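Local atomic coordinates of murein peptide amidase A (Escherichia coli O157:H7, PDB entry 5HXD), a protein that probably cleaves, with one bound zinc ion, the gamma-D-glutamyl-diaminopimelate amide bond of murein tripeptide during peptidoglycan breakdown. Residues Glu18-Ser23 with Cys142-Arg147; Arg22-Ala27 with Asn91-Asp96. All blocks are in the same frame, centred on the assembly; numbering follows the deposited sequence.

Contact 1: Glu18-Ser23 with Cys142-Arg147; sequences EHYGRS and CQLIHR
Leu144 and Tyr20 meet because of two different first torsions: Leu144 carries CG anti to its backbone nitrogen (chi1 -180°), which brings the branch toward Tyr20, while Tyr20 holds its CG between the backbone N and the carbonyl carbon (chi1 67°), putting the ring where one face meets Leu144 CD2. The two leucine methyls divide the work. CD2 sits over the centre of that ring face, 4.2 Å from the Tyr20 centroid and only 9° off the normal, a CH-pi contact. CD1 reaches further back, to the root of the ring, where it lies 3.7 Å from Tyr20 CB and 4.0 Å from Tyr20 CG. The side chains cross at about a right angle, and the CA atoms of Tyr20 and Leu144 stand 6.6 Å apart. The strand belongs to a beta hairpin, 18-22 antiparallel to 28-31, which lies against helix 136-148 of the M14 peptidase fold. Tyr20, buried, also touches Ala140 and Leu141 of that helix and Leu29 of the partner strand. Cys142 and Ile145, which flank Leu144 in the sequence, pack instead on Trp198 of helix 195-201. Arg147 completes the contact at its exposed end. Its chain bends at chi3, bringing NH2 to 4.2 Å from Tyr20 CB, oblique to the guanidinium plane. A water accepts weakly from Arg147 NH1 and donates weakly to His19 O, a tenuous polar bridge alongside the apolar core.

Contact 2: Arg22-Ala27 with Asn91-Asp96; sequences RSLLGA and NANGVD
Asn91 OD1 is gripped twice, by the backbone N of Asn93, the residue whose side chain meets Leu24, at 2.9 Å, and by Val95 N in a second, weak bond. The first bond makes an Asx turn, which sits on the type I beta turn Asn91-Gly94, closed by Gly94 N to Asn91 O. The donor Asn93 N lies well above the plane of the Asn91 amide, 58° out of it. Facing this turn is another type I turn, Ser23-Gly26, at the tip of the beta hairpin formed by strands 18-22 and 28-31. Across the contact, two leucines from consecutive positions of the hairpin turn meet Ala92 and the amide of Asn93. Leu24 holds CG anti to its backbone nitrogen (chi1 -169°) and extends CD2 to the side-chain amide of Asn93, the two side chains crossing at about a right angle. Leu24 CD2 also lies 3.9 Å from Ala92 CB. Leu25 approaches Ala92 CB by its branch point, with CG 3.7 Å from that atom and both of its terminal methyls at 4.0 Å. The amide of Asn93 has its own polar partner: ND2 bonds to Glu135, which also receives Asn91 ND2. Further along, Asp96 OD1 bonds to NE2 of His49, a predicted zinc ligand, which would place Asp96 in the second shell of the metal site. Within the hairpin turn, Arg22 NH1 bonds to Gly26 O at 2.7 Å, near the guanidinium plane, and also to Leu25 O of the second subunit.

In the fold
From the N terminus the chain enters strand 18-22, turns at 23-26 and returns as strand 28-31, and both contacts start from this one hairpin. Contact 2 closes the shorter loop, to residues 91-96; contact 1 closes the longer one, to helix 136-148. The hairpin ranges overlap at Arg22 and Ser23, and, judged by the residues that touch, the loop that contact 2 closes lies wholly inside that of contact 1. Their centres lie about 15 Å apart. Contact 1 fastens the hairpin's first strand to the helix through a buried contact, whereas contact 2 joins its turn, at the surface and beside the second subunit, to the segment leading toward the predicted zinc site.

Contact 1: Glu18-Ser23 with Cys142-Arg147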
loop_
_atom_site.group_PDB
_atom_site.type_symbol
_atom_site.label_atom_id
_atom_site.label_comp_id
_atom_site.label_asym_id
_atom_site.label_seq_id
_atom_site.Cartn_x
_atom_site.Cartn_y
_atom_site.Cartn_z
ATOM N N GLU A 18 17.907 7.516 -0.005
ATOM C CA GLU A 18 18.050 8.735 -0.793
ATOM C C GLU A 18 16.709 9.109 -1.408
ATOM O O GLU A 18 15.800 8.287 -1.456
ATOM C CB GLU A 18 19.096 8.552 -1.893
ATOM C CG GLU A 18 20.505 8.193 -1.420
ATOM C CD GLU A 18 21.054 9.146 -0.363
ATOM O OE1 GLU A 18 20.785 10.370 -0.423
ATOM O OE2 GLU A 18 21.765 8.659 0.540
ATOM N N HIS A 19 16.580 10.344 -1.880
ATOM C CA HIS A 19 15.404 10.747 -2.651
ATOM C C HIS A 19 15.749 11.036 -4.122
ATOM O O HIS A 19 16.667 11.806 -4.384
ATOM C CB HIS A 19 14.749 12.000 -2.052
ATOM C CG HIS A 19 14.237 11.826 -0.649
ATOM N ND1 HIS A 19 13.425 10.776 -0.279
ATOM C CD2 HIS A 19 14.365 12.613 0.442
ATOM C CE1 HIS A 19 13.112 10.903 1.002
ATOM N NE2 HIS A 19 13.660 12.009 1.460
ATOM N N TYR A 20 15.007 10.465 -5.074
ATOM C CA TYR A 20 15.145 10.876 -6.483
ATOM C C TYR A 20 13.973 11.727 -7.005
ATOM O O TYR A 20 13.781 11.844 -8.222
ATOM C CB TYR A 20 15.309 9.661 -7.400
ATOM C CG TYR A 20 14.075 8.778 -7.496
ATOM C CD1 TYR A 20 13.164 8.928 -8.532
ATOM C CD2 TYR A 20 13.835 7.780 -6.551
ATOM C CE1 TYR A 20 12.058 8.119 -8.622
ATOM C CE2 TYR A 20 12.736 6.971 -6.634
ATOM C CZ TYR A 20 11.847 7.142 -7.665
ATOM O OH TYR A 20 10.747 6.316 -7.741
ATOM N N GLY A 21 13.183 12.310 -6.100
ATOM C CA GLY A 21 12.220 13.310 -6.521
ATOM C C GLY A 21 11.031 13.538 -5.616
ATOM O O GLY A 21 11.091 13.284 -4.416
ATOM N N ARG A 22 9.948 14.036 -6.214
ATOM C CA ARG A 22 8.669 14.242 -5.542
ATOM C C ARG A 22 7.473 13.758 -6.393
ATOM O O ARG A 22 7.372 14.040 -7.596
ATOM C CB ARG A 22 8.481 15.718 -5.188
ATOM C CG ARG A 22 9.386 16.237 -4.089
ATOM C CD ARG A 22 9.066 15.586 -2.769
ATOM N NE ARG A 22 10.058 15.838 -1.718
ATOM C CZ ARG A 22 9.767 15.817 -0.416
ATOM N NH1 ARG A 22 8.529 15.563 -0.040
ATOM N NH2 ARG A 22 10.700 16.045 0.504
ATOM N N SER A 23 6.564 13.032 -5.739
ATOM C CA SER A 23 5.256 12.703 -6.304
ATOM C C SER A 23 4.459 13.966 -6.554
ATOM O O SER A 23 4.740 15.013 -5.981
ATOM C CB SER A 23 4.460 11.769 -5.371
ATOM O OG SER A 23 4.150 12.381 -4.121
ATOM N N CYS A 142 12.667 7.905 -14.753
ATOM C CA CYS A 142 13.398 7.912 -16.017
ATOM C C CYS A 142 14.780 8.543 -15.896
ATOM O O CYS A 142 15.736 8.089 -16.548
ATOM C CB CYS A 142 12.608 8.649 -17.093
ATOM S SG CYS A 142 11.317 7.666 -17.833
ATOM N N GLN A 143 14.881 9.586 -15.074
ATOM C CA GLN A 143 16.150 10.267 -14.872
ATOM C C GLN A 143 17.077 9.495 -13.932
ATOM O O GLN A 143 18.302 9.455 -14.145
ATOM C CB GLN A 143 15.922 11.689 -14.360
ATOM C CG GLN A 143 15.540 12.666 -15.469
ATOM C CD GLN A 143 16.373 12.471 -16.755
ATOM O OE1 GLN A 143 17.612 12.352 -16.709
ATOM N NE2 GLN A 143 15.688 12.425 -17.907
ATOM N N LEU A 144 16.490 8.891 -12.902
ATOM C CA LEU A 144 17.197 7.968 -12.023
ATOM C C LEU A 144 17.921 6.899 -12.847
ATOM O O LEU A 144 19.123 6.697 -12.691
ATOM C CB LEU A 144 16.218 7.311 -11.037
ATOM C CG LEU A 144 16.743 6.303 -10.009
ATOM C CD1 LEU A 144 17.422 7.002 -8.846
ATOM C CD2 LEU A 144 15.624 5.410 -9.514
ATOM N N ILE A 145 17.190 6.242 -13.743
ATOM C CA ILE A 145 17.752 5.138 -14.519
ATOM C C ILE A 145 18.810 5.621 -15.539
ATOM O O ILE A 145 19.660 4.843 -15.960
ATOM C CB ILE A 145 16.609 4.323 -15.213
ATOM C CG1 ILE A 145 15.625 3.836 -14.152
ATOM C CG2 ILE A 145 17.149 3.114 -15.970
ATOM C CD1 ILE A 145 14.477 2.995 -14.679
ATOM N N HIS A 146 18.780 6.905 -15.904
ATOM C CA HIS A 146 19.841 7.495 -16.733
ATOM C C HIS A 146 21.078 7.780 -15.897
ATOM O O HIS A 146 22.190 7.434 -16.291
ATOM C CB HIS A 146 19.375 8.782 -17.413
ATOM C CG HIS A 146 18.714 8.564 -18.744
ATOM N ND1 HIS A 146 17.357 8.667 -18.921
ATOM C CD2 HIS A 146 19.240 8.250 -19.952
ATOM C CE1 HIS A 146 17.063 8.423 -20.195
ATOM N NE2 HIS A 146 18.184 8.169 -20.833
ATOM N N ARG A 147 20.882 8.400 -14.738
ATOM C CA ARG A 147 21.977 8.685 -13.808
ATOM C C ARG A 147 22.770 7.409 -13.442
ATOM O O ARG A 147 23.999 7.365 -13.598
ATOM C CB ARG A 147 21.425 9.357 -12.541
ATOM C CG ARG A 147 22.480 9.856 -11.528
ATOM C CD ARG A 147 21.882 10.043 -10.104
ATOM N NE ARG A 147 20.637 10.810 -10.127
ATOM C CZ ARG A 147 19.699 10.749 -9.176
ATOM N NH1 ARG A 147 19.888 9.942 -8.134
ATOM N NH2 ARG A 147 18.572 11.476 -9.257
HETATM O O HOH W 1 19.489 10.440 -5.514
#

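Contact 2: Arg22-Ala27 with Asn91-Asp96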
loop_
_atom_site.group_PDB
_atom_site.type_symbol
_atom_site.label_atom_id
_atom_site.label_comp_id
_atom_site.label_asym_id
_atom_site.label_seq_id
_atom_site.Cartn_x
_atom_site.Cartn_y
_atom_site.Cartn_z
ATOM N N ARG A 22 9.948 14.036 -6.214
ATOM C CA ARG A 22 8.669 14.242 -5.542
ATOM C C ARG A 22 7.473 13.758 -6.393
ATOM O O ARG A 22 7.372 14.040 -7.596
ATOM C CB ARG A 22 8.481 15.718 -5.188
ATOM C CG ARG A 22 9.386 16.237 -4.089
ATOM C CD ARG A 22 9.066 15.586 -2.769
ATOM N NE ARG A 22 10.058 15.838 -1.718
ATOM C CZ ARG A 22 9.767 15.817 -0.416
ATOM N NH1 ARG A 22 8.529 15.563 -0.040
ATOM N NH2 ARG A 22 10.700 16.045 0.504
ATOM N N SER A 23 6.564 13.032 -5.739
ATOM C CA SER A 23 5.256 12.703 -6.304
ATOM C C SER A 23 4.459 13.966 -6.554
ATOM O O SER A 23 4.740 15.013 -5.981
ATOM C CB SER A 23 4.460 11.769 -5.371
ATOM O OG SER A 23 4.150 12.381 -4.121
ATOM N N LEU A 24 3.456 13.847 -7.411
ATOM C CA LEU A 24 2.497 14.915 -7.665
ATOM C C LEU A 24 1.904 15.596 -6.415
ATOM O O LEU A 24 1.726 16.815 -6.382
ATOM C CB LEU A 24 1.361 14.362 -8.505
ATOM C CG LEU A 24 0.473 15.468 -9.033
ATOM C CD1 LEU A 24 1.273 16.443 -9.907
ATOM C CD2 LEU A 24 -0.662 14.850 -9.800
ATOM N N LEU A 25 1.592 14.817 -5.387
ATOM C CA LEU A 25 0.984 15.382 -4.182
ATOM C C LEU A 25 2.033 15.820 -3.148
ATOM O O LEU A 25 1.697 16.351 -2.087
ATOM C CB LEU A 25 -0.005 14.376 -3.557
ATOM C CG LEU A 25 -1.343 14.101 -4.276
ATOM C CD1 LEU A 25 -2.331 13.326 -3.393
ATOM C CD2 LEU A 25 -1.990 15.391 -4.785
ATOM N N GLY A 26 3.304 15.601 -3.447
ATOM C CA GLY A 26 4.361 16.142 -2.605
ATOM C C GLY A 26 5.141 15.149 -1.760
ATOM O O GLY A 26 5.991 15.552 -0.975
ATOM N N ALA A 27 4.869 13.859 -1.907
ATOM C CA ALA A 27 5.609 12.860 -1.146
ATOM C C ALA A 27 7.011 12.694 -1.735
ATOM O O ALA A 27 7.238 13.039 -2.894
ATOM C CB ALA A 27 4.870 11.540 -1.140
ATOM N N ASN A 91 -1.772 7.203 -10.511
ATOM C CA ASN A 91 -1.286 8.288 -9.635
ATOM C C ASN A 91 -2.402 9.317 -9.372
ATOM O O ASN A 91 -3.565 9.088 -9.709
ATOM C CB ASN A 91 -0.020 8.964 -10.199
ATOM C CG ASN A 91 -0.282 9.898 -11.397
ATOM O OD1 ASN A 91 -1.403 10.042 -11.876
ATOM N ND2 ASN A 91 0.782 10.538 -11.879
ATOM N N ALA A 92 -2.048 10.442 -8.766
ATOM C CA ALA A 92 -3.049 11.369 -8.267
ATOM C C ALA A 92 -3.793 12.084 -9.405
ATOM O O ALA A 92 -4.751 12.815 -9.156
ATOM C CB ALA A 92 -2.396 12.370 -7.326
ATOM N N ASN A 93 -3.347 11.861 -10.643
ATOM C CA ASN A 93 -3.960 12.442 -11.845
ATOM C C ASN A 93 -4.881 11.493 -12.616
ATOM O O ASN A 93 -5.314 11.804 -13.727
ATOM C CB ASN A 93 -2.881 12.910 -12.822
ATOM C CG ASN A 93 -2.371 14.299 -12.526
ATOM O OD1 ASN A 93 -3.059 15.113 -11.911
ATOM N ND2 ASN A 93 -1.151 14.586 -12.973
ATOM N N GLY A 94 -5.147 10.318 -12.067
ATOM C CA GLY A 94 -5.888 9.314 -12.817
ATOM C C GLY A 94 -5.115 8.757 -14.008
ATOM O O GLY A 94 -5.689 8.126 -14.896
ATOM N N VAL A 95 -3.806 8.992 -14.023
ATOM C CA VAL A 95 -2.921 8.451 -15.048
ATOM C C VAL A 95 -2.399 7.064 -14.664
ATOM O O VAL A 95 -1.977 6.845 -13.526
ATOM C CB VAL A 95 -1.725 9.393 -15.301
ATOM C CG1 VAL A 95 -0.760 8.782 -16.301
ATOM C CG2 VAL A 95 -2.214 10.760 -15.787
ATOM N N ASP A 96 -2.457 6.125 -15.607
ATOM C CA ASP A 96 -1.811 4.824 -15.444
ATOM C C ASP A 96 -0.311 5.018 -15.752
ATOM O O ASP A 96 0.067 5.169 -16.911
ATOM C CB ASP A 96 -2.450 3.771 -16.369
ATOM C CG ASP A 96 -1.998 2.325 -16.061
ATOM O OD1 ASP A 96 -0.880 2.101 -15.513
ATOM O OD2 ASP A 96 -2.776 1.398 -16.403
#